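Local coordinates for protein Ser-thr phosphatase MSPP (Mycobacterium smegmatis, PDB 2JFR) that probably removes phosphate from serine and threonine residues of proteins as a metal-dependent phosphatase of the PPM (PP2C) family, with manganese and magnesium ions bound, at residues 28-33 and 96-101; 179-184 and 229-234. All blocks are in the same frame, centred on the assembly; numbering follows the deposited sequence. Where two conformers were deposited one is given.

Interaction 1. Residues 28-33 and 96-101; sequences DGILYA and AVFEPG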
loop_
_atom_site.group_PDB
_atom_site.type_symbol
_atom_site.label_atom_id
_atom_site.label_comp_id
_atom_site.label_asym_id
_atom_site.label_seq_id
_atom_site.Cartn_x
_atom_site.Cartn_y
_atom_site.Cartn_z
ATOM N N ASP A 28 -2.797 -10.869 7.246
ATOM C CA ASP A 28 -3.303 -11.592 8.393
ATOM C C ASP A 28 -4.795 -11.677 8.389
ATOM O O ASP A 28 -5.542 -10.690 8.560
ATOM C CB ASP A 28 -2.911 -10.887 9.662
ATOM C CG ASP A 28 -3.425 -11.606 10.901
ATOM O OD1 ASP A 28 -3.846 -12.771 10.764
ATOM O OD2 ASP A 28 -3.449 -11.010 12.000
ATOM N N GLY A 29 -5.269 -12.882 8.137
ATOM C CA GLY A 29 -6.703 -13.121 8.029
ATOM C C GLY A 29 -7.249 -12.469 6.772
ATOM O O GLY A 29 -6.922 -12.743 5.626
ATOM N N ILE A 30 -8.156 -11.520 6.950
ATOM C CA ILE A 30 -8.727 -10.745 5.826
ATOM C C ILE A 30 -8.077 -9.364 5.725
ATOM O O ILE A 30 -8.511 -8.603 4.858
ATOM C CB ILE A 30 -10.259 -10.618 5.962
ATOM C CG1 ILE A 30 -10.696 -9.767 7.155
ATOM C CG2 ILE A 30 -10.841 -12.011 5.991
ATOM C CD1 ILE A 30 -12.159 -9.371 7.032
ATOM N N LEU A 31 -7.098 -9.061 6.570
ATOM C CA LEU A 31 -6.460 -7.739 6.574
ATOM C C LEU A 31 -5.080 -7.798 5.923
ATOM O O LEU A 31 -4.227 -8.623 6.282
ATOM C CB LEU A 31 -6.297 -7.244 8.021
ATOM C CG LEU A 31 -5.685 -5.865 8.160
ATOM C CD1 LEU A 31 -6.588 -4.787 7.578
ATOM C CD2 LEU A 31 -5.369 -5.559 9.627
ATOM N N TYR A 32 -4.863 -6.875 5.010
ATOM C CA TYR A 32 -3.631 -6.778 4.226
ATOM C C TYR A 32 -3.231 -5.335 4.191
ATOM O O TYR A 32 -4.059 -4.459 4.019
ATOM C CB TYR A 32 -3.855 -7.307 2.810
ATOM C CG TYR A 32 -4.285 -8.758 2.843
ATOM C CD1 TYR A 32 -3.343 -9.760 2.891
ATOM C CD2 TYR A 32 -5.613 -9.117 2.912
ATOM C CE1 TYR A 32 -3.695 -11.083 2.958
ATOM C CE2 TYR A 32 -5.973 -10.475 3.015
ATOM C CZ TYR A 32 -4.999 -11.405 3.038
ATOM O OH TYR A 32 -5.389 -12.743 3.147
ATOM N N ALA A 33 -1.920 -5.039 4.289
ATOM C CA ALA A 33 -1.535 -3.643 4.262
ATOM C C ALA A 33 -0.075 -3.490 3.856
ATOM O O ALA A 33 0.755 -4.379 4.085
ATOM C CB ALA A 33 -1.748 -2.976 5.628
ATOM N N ALA A 96 -9.300 -4.694 3.741
ATOM C CA ALA A 96 -9.999 -5.711 4.481
ATOM C C ALA A 96 -10.950 -6.407 3.523
ATOM O O ALA A 96 -11.843 -5.767 2.963
ATOM C CB ALA A 96 -10.753 -5.150 5.668
ATOM N N VAL A 97 -10.751 -7.717 3.340
ATOM C CA VAL A 97 -11.575 -8.474 2.402
ATOM C C VAL A 97 -12.829 -8.953 3.139
ATOM O O VAL A 97 -13.010 -10.150 3.409
ATOM C CB VAL A 97 -10.815 -9.603 1.713
ATOM C CG1 VAL A 97 -11.657 -10.191 0.620
ATOM C CG2 VAL A 97 -9.472 -9.102 1.167
ATOM N N PHE A 98 -13.670 -8.002 3.503
ATOM C CA PHE A 98 -14.928 -8.307 4.170
ATOM C C PHE A 98 -15.889 -9.046 3.246
ATOM O O PHE A 98 -15.913 -8.808 2.039
ATOM C CB PHE A 98 -15.620 -7.025 4.601
ATOM C CG PHE A 98 -14.928 -6.186 5.631
ATOM C CD1 PHE A 98 -14.660 -6.707 6.885
ATOM C CD2 PHE A 98 -14.579 -4.874 5.376
ATOM C CE1 PHE A 98 -14.061 -5.911 7.846
ATOM C CE2 PHE A 98 -14.023 -4.044 6.342
ATOM C CZ PHE A 98 -13.782 -4.593 7.579
ATOM N N GLU A 99 -16.692 -9.889 3.869
ATOM C CA GLU A 99 -17.843 -10.474 3.203
ATOM C C GLU A 99 -18.886 -9.404 2.914
ATOM O O GLU A 99 -18.904 -8.327 3.525
ATOM C CB GLU A 99 -18.458 -11.571 4.080
ATOM C CG GLU A 99 -17.530 -12.742 4.254
ATOM C CD GLU A 99 -17.207 -13.417 2.944
ATOM O OE1 GLU A 99 -18.131 -13.897 2.256
ATOM O OE2 GLU A 99 -16.029 -13.434 2.545
ATOM N N PRO A 100 -19.850 -9.677 2.023
ATOM C CA PRO A 100 -20.928 -8.732 1.752
ATOM C C PRO A 100 -21.659 -8.260 2.974
ATOM O O PRO A 100 -22.058 -7.088 3.062
ATOM C CB PRO A 100 -21.837 -9.520 0.787
ATOM C CG PRO A 100 -20.909 -10.431 0.116
ATOM C CD PRO A 100 -19.900 -10.865 1.144
ATOM N N GLY A 101 -21.886 -9.140 3.975
ATOM C CA GLY A 101 -22.598 -8.755 5.150
ATOM C C GLY A 101 -21.930 -7.688 5.956
ATOM O O GLY A 101 -22.573 -6.963 6.705
#
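Ile30 and Val97 meet where strand 31-38 emerges from its hairpin turn and strand 89-96 ends. The tight part begins with backbone: Val97 N donates to Ile30 O at 2.8 Å, with an N-H...O angle of 165° and the donor tilted 17° from the carbonyl plane. Ala96 CA brings a C-H to the same Ile30 O at 3.3 Å, giving that oxygen two contacts. Leu31 and Ala96 form an antiparallel non-hydrogen-bonded pair, CA-CA 4.6 Å.

The apolar part packs at van der Waals distance. Ile30 CG1 sits between the backbone N and the carbonyl carbon (chi1 67°), and the chain beyond it ends with CD1 3.7 Å from Phe98 CD1, the two side chains crossing at about a right angle. Within 96-101, Ala96 CB lies over one face of the Phe98 ring, offset toward the rim. Tyr32 CE2 stands 4.2 Å from Val97 CG2, a more distant but buried contact. The loose, solvent side is at partly exposed Ile30 and the type II' turn residues Asp28 and Gly29.

Phe57 of helix 42-59 touches Ile30 and Phe98. Between these segments one short, nearly straight backbone bond with apolar contacts around it implies attachment by main-chain geometry and side-chain packing, with no charged pair.

Interaction 2. Residues 179-184 and 229-234; sequences DRLLIS and VVIDLG
Strands 180-184 and 229-233 run antiparallel, their axes 165° apart and 4.7 Å at closest approach. Leu181 with Ile231 and Ile183 with Val229 are hydrogen-bonded pairs, each closed by two reciprocal N-H...O bonds; Leu181 N to Ile231 O measures 2.8 Å. Leu233 N adds a bond of 3.0 Å to Asp179 O, nearly along the C=O axis, which carries the ladder past the end of strand 180-184.

On the face bearing Arg180, Leu182, Val230 and Asp232, the arginine lies beside the aspartate, pointing the same way. Its chain bends at chi3 (-77°), which sets NE; the guanidinium then meets the carboxylate side-on. NE bonds Asp232 OD1 at 2.8 Å, while NH2 reaches the syn lone pair of Asp232 OD2 at 3.1 Å. These two bonds make a bidentate salt bridge in the Asp232 conformer given, and the planes, 27° apart, are nearly coplanar, in keeping with such a grip. Val230 CG1 packs over one guanidinium face, 3.4 Å from Arg180 NE. Arg180 NH1 bonds the carbonyls of Ala201 and Ser203, which should further fix the group. On the other face, Leu181 CG meets Leu233 CD1 at 4.1 Å.

Within its five-stranded sheet, the pair is flanked by strands 115-119 and 5-13. Helix 206-219 packs against the Arg180 face, and strand 31-38 of the second sheet against Ile183, Val229 and Ile231.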
loop_
_atom_site.group_PDB
_atom_site.type_symbol
_atom_site.label_atom_id
_atom_site.label_comp_id
_atom_site.label_asym_id
_atom_site.label_seq_id
_atom_site.Cartn_x
_atom_site.Cartn_y
_atom_site.Cartn_z
ATOM N N ASP A 179 -10.314 -12.336 -9.470
ATOM C CA ASP A 179 -9.478 -11.147 -9.437
ATOM C C ASP A 179 -8.285 -11.368 -8.539
ATOM O O ASP A 179 -8.294 -12.187 -7.611
ATOM C CB ASP A 179 -10.270 -9.953 -8.960
ATOM C CG ASP A 179 -11.342 -9.448 -9.853
ATOM O OD1 ASP A 179 -11.300 -9.724 -11.060
ATOM O OD2 ASP A 179 -12.203 -8.735 -9.342
ATOM N N ARG A 180 -7.251 -10.583 -8.770
ATOM C CA ARG A 180 -6.111 -10.477 -7.927
ATOM C C ARG A 180 -5.998 -9.026 -7.467
ATOM O O ARG A 180 -6.148 -8.120 -8.286
ATOM C CB ARG A 180 -4.840 -10.929 -8.635
ATOM C CG ARG A 180 -3.561 -10.655 -7.901
ATOM C CD ARG A 180 -2.371 -11.263 -8.622
ATOM N NE ARG A 180 -2.347 -12.706 -8.368
ATOM C CZ ARG A 180 -1.468 -13.523 -8.902
ATOM N NH1 ARG A 180 -0.546 -13.066 -9.739
ATOM N NH2 ARG A 180 -1.526 -14.800 -8.606
ATOM N N LEU A 181 -5.730 -8.822 -6.181
ATOM C CA LEU A 181 -5.432 -7.493 -5.674
ATOM C C LEU A 181 -3.942 -7.424 -5.379
ATOM O O LEU A 181 -3.344 -8.395 -4.929
ATOM C CB LEU A 181 -6.226 -7.205 -4.403
ATOM C CG LEU A 181 -7.720 -7.286 -4.542
ATOM C CD1 LEU A 181 -8.377 -6.980 -3.210
ATOM C CD2 LEU A 181 -8.255 -6.322 -5.609
ATOM N N LEU A 182 -3.371 -6.259 -5.612
ATOM C CA LEU A 182 -1.975 -5.970 -5.310
ATOM C C LEU A 182 -1.910 -4.699 -4.552
ATOM O O LEU A 182 -2.393 -3.662 -5.044
ATOM C CB LEU A 182 -1.174 -5.862 -6.611
ATOM C CG LEU A 182 0.283 -5.284 -6.463
ATOM C CD1 LEU A 182 1.154 -6.196 -5.675
ATOM C CD2 LEU A 182 0.892 -5.049 -7.859
ATOM N N ILE A 183 -1.281 -4.708 -3.387
ATOM C CA ILE A 183 -0.926 -3.497 -2.681
ATOM C C ILE A 183 0.585 -3.334 -2.848
ATOM O O ILE A 183 1.321 -4.302 -2.621
ATOM C CB ILE A 183 -1.276 -3.507 -1.202
ATOM C CG1 ILE A 183 -2.690 -4.018 -0.928
ATOM C CG2 ILE A 183 -1.076 -2.124 -0.628
ATOM C CD1 ILE A 183 -2.964 -4.232 0.544
ATOM N N SER A 184 1.072 -2.164 -3.210
ATOM C CA SER A 184 2.495 -1.968 -3.366
ATOM C C SER A 184 2.913 -0.641 -2.780
ATOM O O SER A 184 2.181 0.329 -2.824
ATOM C CB SER A 184 2.832 -2.010 -4.828
ATOM O OG SER A 184 4.228 -1.981 -5.050
ATOM N N VAL A 229 2.064 -6.910 -1.705
ATOM C CA VAL A 229 1.149 -7.869 -1.104
ATOM C C VAL A 229 0.155 -8.238 -2.198
ATOM O O VAL A 229 -0.506 -7.366 -2.772
ATOM C CB VAL A 229 0.424 -7.277 0.088
ATOM C CG1 VAL A 229 -0.582 -8.282 0.660
ATOM C CG2 VAL A 229 1.407 -6.829 1.155
ATOM N N VAL A 230 0.059 -9.549 -2.496
ATOM C CA VAL A 230 -0.834 -10.075 -3.516
ATOM C C VAL A 230 -1.888 -10.889 -2.848
ATOM O O VAL A 230 -1.578 -11.742 -1.993
ATOM C CB VAL A 230 -0.018 -10.884 -4.555
ATOM C CG1 VAL A 230 -0.900 -11.747 -5.433
ATOM C CG2 VAL A 230 0.778 -9.969 -5.420
ATOM N N ILE A 231 -3.141 -10.704 -3.250
ATOM C CA ILE A 231 -4.293 -11.430 -2.694
ATOM C C ILE A 231 -5.086 -11.989 -3.868
ATOM O O ILE A 231 -5.534 -11.227 -4.736
ATOM C CB ILE A 231 -5.190 -10.493 -1.866
ATOM C CG1 ILE A 231 -4.416 -9.671 -0.816
ATOM C CG2 ILE A 231 -6.281 -11.297 -1.209
ATOM C CD1 ILE A 231 -4.964 -8.326 -0.607
ATOM N N ASP A 232 -5.275 -13.310 -3.902
ATOM C CA ASP A 232 -6.064 -13.990 -4.913
ATOM C C ASP A 232 -7.468 -14.238 -4.378
ATOM O O ASP A 232 -7.591 -14.857 -3.327
ATOM C CB ASP A 232 -5.406 -15.299 -5.339
ATOM C CG ASP A 232 -4.354 -15.067 -6.397
ATOM O OD1 ASP A 232 -4.450 -14.133 -7.202
ATOM O OD2 ASP A 232 -3.417 -15.895 -6.392
ATOM N N LEU A 233 -8.485 -13.797 -5.105
ATOM C CA LEU A 233 -9.855 -13.856 -4.645
ATOM C C LEU A 233 -10.603 -15.044 -5.300
ATOM O O LEU A 233 -10.367 -15.373 -6.473
ATOM C CB LEU A 233 -10.593 -12.572 -4.974
ATOM C CG LEU A 233 -9.982 -11.319 -4.371
ATOM C CD1 LEU A 233 -10.724 -10.075 -4.817
ATOM C CD2 LEU A 233 -9.868 -11.419 -2.858
ATOM N N GLY A 234 -11.511 -15.627 -4.536
ATOM C CA GLY A 234 -12.402 -16.686 -4.979
ATOM C C GLY A 234 -13.901 -16.316 -4.743
ATOM O O GLY A 234 -14.713 -17.255 -5.009
ATOM O OXT GLY A 234 -14.230 -15.261 -4.176
#

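From the N terminus, interaction 1 comes first: 28-33 meets 96-101 after 62 intervening residues that include helices 42-59 and 63-81, so it closes a largely helical loop. Interaction 2 opens later, 179-184 pairing with 229-234 at the C terminus across 44 residues that hold helices 194-201 and 206-219. The loops follow in series, neither nesting nor crossing. Each contact belongs to a different antiparallel sheet of the PP2C beta sandwich, and the centres of the two contacts lie about 11 Å apart. One place where the sheets meet is Tyr32, whose CG is 3.5 Å from Ile231 CD1, and Leu233 touches Val97. Asp36, a metal ligand, lies farther along strand 31-38.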